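Local coordinates for protein probable transcriptional regulator, AsnC family (Thermus thermophilus, PDB 2DJW) that is a stand-alone RAM-domain protein of the Lrp/AsnC family, of unknown function, that lacks a separate DNA-binding domain and is seen in a ten-chain assembly, at the interface of chains A and B and the interface of chains A and C. Residues are numbered along the deposited sequence; one frame, centred on the assembly and turned at random. Chains: chain A/B/C, probable transcriptional regulator, AsnC family.

Contact 1: the interface of chains A and B. Residues chain A 5, 30, 32, 43, 45; chain B 5, 30, 32, 43, 45.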
loop_
_atom_site.group_PDB
_atom_site.type_symbol
_atom_site.label_atom_id
_atom_site.label_comp_id
_atom_site.label_asym_id
_atom_site.label_seq_id
_atom_site.Cartn_x
_atom_site.Cartn_y
_atom_site.Cartn_z
ATOM N N PHE A 5 10.525 16.167 11.583
ATOM C CA PHE A 5 11.373 15.376 10.698
ATOM C C PHE A 5 10.683 15.466 9.361
ATOM O O PHE A 5 9.559 14.985 9.227
ATOM C CB PHE A 5 11.466 13.906 11.171
ATOM C CG PHE A 5 12.081 13.755 12.545
ATOM C CD1 PHE A 5 13.446 13.545 12.690
ATOM C CD2 PHE A 5 11.297 13.881 13.701
ATOM C CE1 PHE A 5 14.020 13.447 13.962
ATOM C CE2 PHE A 5 11.869 13.779 14.968
ATOM C CZ PHE A 5 13.225 13.555 15.107
ATOM N N GLU A 30 19.862 19.955 10.338
ATOM C CA GLU A 30 20.582 18.817 9.770
ATOM C C GLU A 30 19.751 18.348 8.596
ATOM O O GLU A 30 18.547 18.369 8.671
ATOM C CB GLU A 30 20.732 17.674 10.793
ATOM C CG GLU A 30 21.641 17.976 11.999
ATOM C CD GLU A 30 21.626 16.891 13.069
ATOM O OE1 GLU A 30 21.659 15.682 12.711
ATOM O OE2 GLU A 30 21.605 17.258 14.279
ATOM N N TYR A 32 20.042 15.167 5.375
ATOM C CA TYR A 32 20.824 14.023 4.981
ATOM C C TYR A 32 20.212 13.321 3.813
ATOM O O TYR A 32 18.999 13.335 3.628
ATOM C CB TYR A 32 20.912 12.993 6.115
ATOM C CG TYR A 32 21.524 13.490 7.384
ATOM C CD1 TYR A 32 22.896 13.455 7.576
ATOM C CD2 TYR A 32 20.724 13.989 8.404
ATOM C CE1 TYR A 32 23.466 13.928 8.755
ATOM C CE2 TYR A 32 21.274 14.465 9.582
ATOM C CZ TYR A 32 22.647 14.425 9.752
ATOM O OH TYR A 32 23.192 14.892 10.923
ATOM N N LEU A 43 16.003 17.412 9.480
ATOM C CA LEU A 43 15.735 17.707 10.878
ATOM C C LEU A 43 15.617 19.228 11.049
ATOM O O LEU A 43 16.616 19.957 10.955
ATOM C CB LEU A 43 16.843 17.147 11.770
ATOM C CG LEU A 43 16.776 17.444 13.269
ATOM C CD1 LEU A 43 15.534 16.804 13.884
ATOM C CD2 LEU A 43 18.038 16.949 13.984
ATOM N N ARG A 45 13.952 22.712 13.231
ATOM C CA ARG A 45 13.629 23.237 14.564
ATOM C C ARG A 45 12.753 24.436 14.366
ATOM O O ARG A 45 13.133 25.354 13.637
ATOM C CB ARG A 45 14.895 23.670 15.315
ATOM C CG ARG A 45 16.011 22.634 15.345
ATOM C CD ARG A 45 15.671 21.441 16.203
ATOM N NE ARG A 45 16.885 20.681 16.467
ATOM C CZ ARG A 45 16.931 19.513 17.087
ATOM N NH1 ARG A 45 15.811 18.945 17.514
ATOM N NH2 ARG A 45 18.103 18.913 17.273
ATOM N N PHE B 5 17.736 7.629 11.550
ATOM C CA PHE B 5 16.401 7.975 12.034
ATOM C C PHE B 5 15.684 6.642 12.182
ATOM O O PHE B 5 15.470 5.955 11.180
ATOM C CB PHE B 5 15.660 8.893 11.029
ATOM C CG PHE B 5 16.357 10.213 10.802
ATOM C CD1 PHE B 5 16.004 11.336 11.543
ATOM C CD2 PHE B 5 17.420 10.315 9.885
ATOM C CE1 PHE B 5 16.678 12.549 11.356
ATOM C CE2 PHE B 5 18.102 11.524 9.704
ATOM C CZ PHE B 5 17.727 12.646 10.425
ATOM N N GLU B 30 18.131 11.923 20.676
ATOM C CA GLU B 30 16.815 12.551 20.752
ATOM C C GLU B 30 15.795 11.464 20.439
ATOM O O GLU B 30 16.059 10.580 19.638
ATOM C CB GLU B 30 16.694 13.702 19.743
ATOM C CG GLU B 30 17.541 14.941 20.064
ATOM C CD GLU B 30 17.520 16.002 18.965
ATOM O OE1 GLU B 30 16.425 16.300 18.432
ATOM O OE2 GLU B 30 18.610 16.555 18.648
ATOM N N TYR B 32 11.299 11.098 20.175
ATOM C CA TYR B 32 10.091 11.904 20.216
ATOM C C TYR B 32 8.857 11.116 19.941
ATOM O O TYR B 32 8.887 10.147 19.194
ATOM C CB TYR B 32 10.143 13.016 19.164
ATOM C CG TYR B 32 11.271 13.990 19.336
ATOM C CD1 TYR B 32 11.142 15.085 20.183
ATOM C CD2 TYR B 32 12.464 13.824 18.640
ATOM C CE1 TYR B 32 12.174 15.987 20.339
ATOM C CE2 TYR B 32 13.509 14.716 18.794
ATOM C CZ TYR B 32 13.354 15.796 19.643
ATOM O OH TYR B 32 14.384 16.686 19.805
ATOM N N LEU B 43 16.271 9.780 16.999
ATOM C CA LEU B 43 17.504 10.270 16.388
ATOM C C LEU B 43 18.710 9.625 17.087
ATOM O O LEU B 43 18.988 9.915 18.258
ATOM C CB LEU B 43 17.580 11.798 16.462
ATOM C CG LEU B 43 18.792 12.532 15.860
ATOM C CD1 LEU B 43 18.933 12.251 14.375
ATOM C CD2 LEU B 43 18.717 14.052 16.088
ATOM N N ARG B 45 22.915 8.270 17.043
ATOM C CA ARG B 45 24.263 8.590 16.541
ATOM C C ARG B 45 25.127 7.374 16.738
ATOM O O ARG B 45 25.209 6.848 17.859
ATOM C CB ARG B 45 24.901 9.788 17.262
ATOM C CG ARG B 45 24.020 11.027 17.420
ATOM C CD ARG B 45 23.789 11.781 16.133
ATOM N NE ARG B 45 23.228 13.091 16.461
ATOM C CZ ARG B 45 22.860 14.022 15.590
ATOM N NH1 ARG B 45 22.961 13.810 14.285
ATOM N NH2 ARG B 45 22.380 15.175 16.039
#
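The sheet faces of two RAM domains, the Lrp/AsnC ligand-binding fold, meet here, and A:Phe5 touches B:Phe5 on the two-fold axis. Strands 2-10, 30-34 and 40-46 of each chain supply the residues. The two rings meet edge to edge, with CD1 of A:Phe5 3.6 Å from CD1 of B:Phe5. The A:Phe5 and B:Tyr32 side chains cross at about a right angle, and CD2 of the tyrosine lies at the edge of the A:Phe5 ring, 3.6 Å from CZ. A:Leu43 and B:Leu43 cross at about a right angle and touch through their CD2 methyls.

Two salt bridges join the chains, related by the axis. B:Arg45 grips A:Glu30 end-on. Its NH1 gives a hydrogen bond of 2.8 Å to OE1 of A:Glu30, and its NH2 reaches OE2 in a nearly straight bond (177° at H). Both carboxylate oxygens are met on the syn side, and the two planes lie 21° apart. The arginine's bend at chi2 (-72°) brings its guanidinium over CD2 of B:Leu43, which lies toward the rim of one face. A:Tyr32 OH donates to OE1 of A:Glu30 at 2.5 Å, from the same face as B:Arg45 NH1. This second-shell bond probably helps fix the carboxylate's rotation.

Contact 2: the interface of chains A and C. Residues chain A 57-58, 61; chain C 12, 15-16, 33, 39.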
loop_
_atom_site.group_PDB
_atom_site.type_symbol
_atom_site.label_atom_id
_atom_site.label_comp_id
_atom_site.label_asym_id
_atom_site.label_seq_id
_atom_site.Cartn_x
_atom_site.Cartn_y
_atom_site.Cartn_z
ATOM N N THR A 57 6.043 24.448 2.777
ATOM C CA THR A 57 5.236 24.947 1.655
ATOM C C THR A 57 5.935 26.039 0.828
ATOM O O THR A 57 5.863 26.028 -0.384
ATOM C CB THR A 57 3.852 25.441 2.112
ATOM O OG1 THR A 57 3.264 24.478 2.989
ATOM C CG2 THR A 57 2.911 25.671 0.912
ATOM N N GLN A 58 6.598 26.979 1.490
ATOM C CA GLN A 58 7.257 28.074 0.780
ATOM C C GLN A 58 8.711 27.735 0.532
ATOM O O GLN A 58 9.349 28.327 -0.334
ATOM C CB GLN A 58 7.169 29.410 1.547
ATOM C CG GLN A 58 5.831 29.749 2.238
ATOM C CD GLN A 58 4.625 29.888 1.301
ATOM O OE1 GLN A 58 3.477 29.835 1.756
ATOM N NE2 GLN A 58 4.875 30.071 -0.001
ATOM N N LEU A 61 8.791 22.925 -0.884
ATOM C CA LEU A 61 7.861 22.578 -1.972
ATOM C C LEU A 61 7.852 23.620 -3.096
ATOM O O LEU A 61 7.270 23.387 -4.170
ATOM C CB LEU A 61 6.442 22.311 -1.452
ATOM C CG LEU A 61 6.168 21.132 -0.508
ATOM C CD1 LEU A 61 4.756 21.260 0.065
ATOM C CD2 LEU A 61 6.360 19.770 -1.176
ATOM N N GLY C 12 2.827 20.166 -5.342
ATOM C CA GLY C 12 3.589 20.877 -4.323
ATOM C C GLY C 12 3.452 22.381 -4.390
ATOM O O GLY C 12 3.118 23.034 -3.399
ATOM N N VAL C 15 -0.155 24.321 -3.326
ATOM C CA VAL C 15 -0.769 24.223 -1.986
ATOM C C VAL C 15 -1.449 25.509 -1.527
ATOM O O VAL C 15 -2.640 25.509 -1.213
ATOM C CB VAL C 15 0.238 23.732 -0.873
ATOM C CG1 VAL C 15 -0.412 23.768 0.516
ATOM C CG2 VAL C 15 0.728 22.338 -1.160
ATOM N N GLN C 16 -0.698 26.605 -1.478
ATOM C CA GLN C 16 -1.268 27.859 -1.009
ATOM C C GLN C 16 -2.460 28.349 -1.849
ATOM O O GLN C 16 -3.475 28.781 -1.294
ATOM C CB GLN C 16 -0.197 28.944 -0.904
ATOM C CG GLN C 16 -0.741 30.284 -0.426
ATOM C CD GLN C 16 0.331 31.339 -0.228
ATOM O OE1 GLN C 16 0.022 32.487 0.105
ATOM N NE2 GLN C 16 1.589 30.964 -0.419
ATOM N N SER C 33 -3.777 23.522 5.670
ATOM C CA SER C 33 -2.587 22.774 5.357
ATOM C C SER C 33 -2.230 21.872 6.546
ATOM O O SER C 33 -2.158 22.352 7.683
ATOM C CB SER C 33 -1.452 23.736 5.094
ATOM O OG SER C 33 -0.797 23.303 3.928
ATOM N N ASP C 39 -2.183 16.880 1.783
ATOM C CA ASP C 39 -1.584 18.188 2.052
ATOM C C ASP C 39 -2.570 19.193 2.601
ATOM O O ASP C 39 -2.184 20.116 3.318
ATOM C CB ASP C 39 -1.011 18.763 0.754
ATOM C CG ASP C 39 0.274 18.092 0.325
ATOM O OD1 ASP C 39 1.340 18.476 0.842
ATOM O OD2 ASP C 39 0.225 17.215 -0.560
#
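Helix 52-60 of chain A, with A:Leu61 just beyond its end, meets the 3-10 turn 12-14 and the start of helix 15-23 of chain C. A:Thr57 touches C:Val15 at the centre. The methyl CG2 of A:Thr57 lies 3.8 Å from CB of C:Val15, and CG1 of the valine is equally near. The two side chains cross at about a right angle. CG2 is anti to the backbone N of A:Thr57, which leaves OG1 beside that nitrogen (chi1 -47°) and the methyl facing the valine.

A:Leu61 rests over the backbone of C:Gly12, its CB 3.9 Å from the glycine carbonyl O. C:Asp39 stands further off at the rim and buries little surface.

Two glutamine amides meet at the other end. C:Gln16 is fully extended, while A:Gln58 bends at chi2 (-62°). OE1 of A:Gln58 lies 3.1 Å from NE2 of C:Gln16. The amide planes are 83° apart and the N-H points elsewhere, which makes this a polar contact without a hydrogen bond. An alanine in place of A:Gln58 would probably open a gap beside C:Gln16 and leave its amide freer to turn.

The patch is small, with a methyl contact between a glycine carbonyl and a pair of amides, and the interface is not an exact two-fold. It lies mainly on the helical side of each domain, about 18 Å from the strand pairing of chains A and B (between C-alpha centres).

Contact 3: the interface of chains A and B. Residues chain A 71-75; chain B 33-35.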
loop_
_atom_site.group_PDB
_atom_site.type_symbol
_atom_site.label_atom_id
_atom_site.label_comp_id
_atom_site.label_asym_id
_atom_site.label_seq_id
_atom_site.Cartn_x
_atom_site.Cartn_y
_atom_site.Cartn_z
ATOM N N THR A 71 5.923 15.201 6.651
ATOM C CA THR A 71 6.419 15.799 7.889
ATOM C C THR A 71 5.933 15.039 9.130
ATOM O O THR A 71 4.716 14.845 9.331
ATOM C CB THR A 71 6.043 17.277 8.004
ATOM O OG1 THR A 71 6.543 17.974 6.867
ATOM C CG2 THR A 71 6.649 17.918 9.263
ATOM N N LEU A 72 6.915 14.621 9.933
ATOM C CA LEU A 72 6.684 13.950 11.212
ATOM C C LEU A 72 6.946 14.977 12.295
ATOM O O LEU A 72 8.099 15.232 12.621
ATOM C CB LEU A 72 7.632 12.754 11.371
ATOM C CG LEU A 72 7.380 11.399 10.671
ATOM C CD1 LEU A 72 6.524 11.402 9.427
ATOM C CD2 LEU A 72 8.661 10.640 10.406
ATOM N N LEU A 73 5.890 15.579 12.840
ATOM C CA LEU A 73 6.066 16.628 13.830
ATOM C C LEU A 73 6.097 16.130 15.285
ATOM O O LEU A 73 5.178 15.490 15.755
ATOM C CB LEU A 73 5.026 17.753 13.643
ATOM C CG LEU A 73 5.222 18.925 14.616
ATOM C CD1 LEU A 73 5.240 20.264 13.961
ATOM C CD2 LEU A 73 4.234 18.924 15.826
ATOM N N ALA A 74 7.156 16.473 15.996
ATOM C CA ALA A 74 7.365 16.006 17.377
ATOM C C ALA A 74 6.611 16.867 18.375
ATOM O O ALA A 74 6.901 18.068 18.531
ATOM C CB ALA A 74 8.851 15.988 17.715
ATOM N N PHE A 75 5.644 16.254 19.057
ATOM C CA PHE A 75 4.903 16.992 20.064
ATOM C C PHE A 75 5.383 16.722 21.516
ATOM O O PHE A 75 5.152 17.525 22.423
ATOM C CB PHE A 75 3.391 16.816 19.880
ATOM C CG PHE A 75 2.917 15.383 19.867
ATOM C CD1 PHE A 75 2.611 14.724 21.058
ATOM C CD2 PHE A 75 2.706 14.715 18.656
ATOM C CE1 PHE A 75 2.138 13.428 21.046
ATOM C CE2 PHE A 75 2.243 13.419 18.633
ATOM C CZ PHE A 75 1.958 12.769 19.833
ATOM N N SER B 33 7.772 11.562 20.563
ATOM C CA SER B 33 6.430 11.299 20.105
ATOM C C SER B 33 6.141 12.221 18.934
ATOM O O SER B 33 6.305 13.451 19.050
ATOM C CB SER B 33 5.433 11.578 21.230
ATOM O OG SER B 33 5.105 10.368 21.867
ATOM N N VAL B 34 5.701 11.623 17.824
ATOM C CA VAL B 34 5.451 12.344 16.570
ATOM C C VAL B 34 4.080 12.057 15.950
ATOM O O VAL B 34 3.469 10.997 16.188
ATOM C CB VAL B 34 6.531 12.015 15.477
ATOM C CG1 VAL B 34 7.899 12.524 15.886
ATOM C CG2 VAL B 34 6.566 10.509 15.168
ATOM N N THR B 35 3.623 12.989 15.112
ATOM C CA THR B 35 2.500 12.712 14.197
ATOM C C THR B 35 2.950 11.726 13.123
ATOM O O THR B 35 4.135 11.467 12.981
ATOM C CB THR B 35 1.955 13.993 13.560
ATOM O OG1 THR B 35 2.993 14.630 12.785
ATOM C CG2 THR B 35 1.485 14.926 14.632
HETATM O O HOH W 1 2.669 13.328 10.293
#
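A:Leu73 and B:Thr35 bind each other where strand 66-77 of chain A runs antiparallel to strand 30-34 of chain B. B:Thr35 follows the end of strand 30-34. A:Ala74 and B:Val34 form the beta bridge. B:Thr35 N donates to A:Leu73 O at 3.0 Å. In return A:Leu73 N donates to the side-chain hydroxyl OG1 of B:Thr35, also at 3.0 Å (158° at H). The hydroxyl takes the place of a backbone acceptor. It lies between the backbone N and the carbonyl carbon of its own residue (chi1 61°), a crowded position that turns it toward the neighbouring strand. Further along, A:Phe75 N donates to B:Ser33 O at 2.9 Å.

The tight part lies around A:Phe75. Its ring is laid back over chain B (chi1 55°), with one face above B:Ser33 O near the rim. CE1 of the ring lies 3.8 Å from CB of B:Ser33. CE2 of A:Phe75 is 3.5 Å from the carbonyl carbon C of B:Val34. CG1 of B:Val34 packs at 3.8 Å against CA of A:Ala74.

The A:Thr71 end is looser. Strand pairing gives way there to water 1, which bridges A:Thr71 O and B:Thr35 OG1. A:Thr71 itself buries very little surface.

Through this pairing the long last strand of one chain is tied to the partner's sheet, and the two-fold twin repeats the tie, which probably helps hold the A-B dimer together at its sheet edges.

Contact 1 and contact 3 belong to the same two-fold A-B interface, their C-alpha centres about 11 Å apart. Both use strand 30-34 of chain B: its start supplies the salt bridge and its end the strand pairing. Together they join sheet faces and sheet edges into what is probably the basic dimer. Contact 2 lies about 22 Å from contact 1 and about 18 Å from contact 3. It uses helix 52-60 of chain A and a different partner, chain C. Chain A can therefore hold both neighbours at once, and contacts of this second kind probably link dimers within the ten-chain assembly.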